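Long-range contact in SPI-1 type 3 secretion system pilotin (Salmonella typhimurium, PDB 6XFJ), which pilots the secretin InvG to its proper place in the outer membrane, as needed to build the type III secretion system that injects effector proteins into host cells: residues B[55-60]-B[73-78]. Numbering follows the deposited sequence.
Sequences KKVLLE and LAAHER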
# COMPACT_ATOMS: atom_id res chain seq x y z
N LYS B 55 1.96 -13.26 -5.28
CA LYS B 55 3.34 -13.38 -4.78
C LYS B 55 4.32 -13.10 -5.94
O LYS B 55 5.38 -12.50 -5.69
CB LYS B 55 3.51 -14.76 -4.16
CG LYS B 55 2.83 -14.87 -2.81
CD LYS B 55 2.93 -16.31 -2.35
CE LYS B 55 2.10 -16.64 -1.15
NZ LYS B 55 2.13 -18.10 -0.90
N LYS B 56 3.98 -13.49 -7.16
CA LYS B 56 4.86 -13.13 -8.29
C LYS B 56 4.84 -11.63 -8.55
O LYS B 56 5.88 -11.03 -8.83
CB LYS B 56 4.48 -13.89 -9.54
CG LYS B 56 4.82 -15.37 -9.48
CD LYS B 56 4.74 -16.04 -10.81
CE LYS B 56 3.33 -16.28 -11.21
NZ LYS B 56 3.25 -16.71 -12.62
N VAL B 57 3.65 -11.02 -8.52
CA VAL B 57 3.56 -9.57 -8.79
C VAL B 57 4.44 -8.83 -7.77
O VAL B 57 5.14 -7.88 -8.12
CB VAL B 57 2.10 -9.10 -8.68
CG1 VAL B 57 1.99 -7.58 -8.58
CG2 VAL B 57 1.26 -9.63 -9.83
N LEU B 58 4.38 -9.25 -6.53
CA LEU B 58 5.09 -8.50 -5.48
C LEU B 58 6.61 -8.64 -5.60
O LEU B 58 7.31 -7.85 -4.99
CB LEU B 58 4.60 -8.93 -4.11
CG LEU B 58 3.14 -8.56 -3.81
CD1 LEU B 58 2.83 -9.09 -2.42
CD2 LEU B 58 2.86 -7.05 -3.91
N LEU B 59 7.10 -9.57 -6.40
CA LEU B 59 8.57 -9.74 -6.62
C LEU B 59 9.05 -8.74 -7.68
O LEU B 59 10.26 -8.53 -7.80
CB LEU B 59 8.87 -11.17 -7.07
CG LEU B 59 8.91 -12.18 -5.94
CD1 LEU B 59 8.96 -13.60 -6.51
CD2 LEU B 59 10.13 -11.97 -5.08
N GLU B 60 8.15 -8.19 -8.48
CA GLU B 60 8.54 -7.37 -9.64
C GLU B 60 8.94 -5.97 -9.20
O GLU B 60 8.15 -5.31 -8.56
CB GLU B 60 7.45 -7.41 -10.68
CG GLU B 60 7.21 -8.83 -11.06
CD GLU B 60 6.18 -9.01 -12.14
OE1 GLU B 60 5.45 -8.03 -12.35
OE2 GLU B 60 6.11 -10.13 -12.74
N LEU B 73 -5.38 -6.76 -7.91
CA LEU B 73 -6.11 -6.59 -9.18
C LEU B 73 -5.20 -7.04 -10.34
O LEU B 73 -5.67 -7.72 -11.23
CB LEU B 73 -6.55 -5.14 -9.33
CG LEU B 73 -7.55 -4.86 -10.44
CD1 LEU B 73 -8.87 -5.55 -10.22
CD2 LEU B 73 -7.79 -3.38 -10.57
N ALA B 74 -3.92 -6.65 -10.31
CA ALA B 74 -2.95 -7.14 -11.31
C ALA B 74 -2.87 -8.68 -11.33
O ALA B 74 -2.87 -9.26 -12.42
CB ALA B 74 -1.60 -6.54 -11.09
N ALA B 75 -2.86 -9.29 -10.17
CA ALA B 75 -2.81 -10.77 -10.07
C ALA B 75 -4.06 -11.38 -10.71
O ALA B 75 -3.93 -12.30 -11.52
CB ALA B 75 -2.64 -11.15 -8.63
N HIS B 76 -5.21 -10.76 -10.42
CA HIS B 76 -6.47 -11.24 -10.98
C HIS B 76 -6.41 -11.12 -12.50
O HIS B 76 -6.86 -12.03 -13.20
CB HIS B 76 -7.57 -10.40 -10.37
CG HIS B 76 -8.88 -10.55 -11.02
ND1 HIS B 76 -9.65 -11.67 -10.91
CD2 HIS B 76 -9.60 -9.64 -11.74
CE1 HIS B 76 -10.80 -11.48 -11.56
NE2 HIS B 76 -10.77 -10.24 -12.10
N GLU B 77 -5.99 -9.98 -13.00
CA GLU B 77 -5.96 -9.75 -14.46
C GLU B 77 -4.97 -10.68 -15.14
O GLU B 77 -5.24 -11.12 -16.25
CB GLU B 77 -5.63 -8.28 -14.74
CG GLU B 77 -6.75 -7.33 -14.37
CD GLU B 77 -6.54 -5.86 -14.68
OE1 GLU B 77 -5.85 -5.56 -15.58
OE2 GLU B 77 -7.19 -5.03 -14.05
N ARG B 78 -3.86 -10.96 -14.48
CA ARG B 78 -2.90 -11.91 -15.07
C ARG B 78 -3.58 -13.30 -15.18
O ARG B 78 -3.37 -14.01 -16.19
CB ARG B 78 -1.59 -12.00 -14.28
CG ARG B 78 -0.75 -10.74 -14.38
CD ARG B 78 0.52 -10.84 -13.55
NE ARG B 78 1.30 -9.62 -13.62
CZ ARG B 78 2.56 -9.50 -13.21
NH1 ARG B 78 3.19 -10.55 -12.70
NH2 ARG B 78 3.16 -8.32 -13.28
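The carboxylate of Glu60 and the guanidinium of Arg78 meet tip to tip in a two-pronged salt bridge. The sound bond runs from Arg78 NH1 to Glu60 OE2, 3.0 Å long and bent to 152° at the hydrogen; the partner bond, Arg78 NH2 to Glu60 OE1, is modelled so short that its length is doubtful. The two flat groups are turned 40° apart, and NH1 reaches OE2 from above the carboxylate plane. Long, extended side chains on both residues span the gap between the helices: Arg78 is stretched from CG to NE, which brings NE out towards Glu60, at the C-terminal side of helix 44-59. Val57 comes three residues earlier. Its CG2 sits over one face of the guanidinium, offset toward the rim, 3.6 Å from Arg78 CZ, so one methyl of this branched apolar residue packs on a face of the flat cation while the carboxylate takes its edge. The contact joins two successive helices of this all-helical C-terminal part of the lipoprotein: helix 44-59 and helix 68-80, linked by a loop, whose short segments run at 118° with axes 9.4 Å apart. Alanines suit the helix 68-80 side because their small methyls let Val57 come near the backbone, with Val57 CG2 4.1 Å from Ala75 N and Ala74 CB at its flank. Ala75 also packs on Leu50 and Phe54, while Thr71 and Ser63 border Val57. Lys56 turns its amine to Glu53, which Arg78 touches as well.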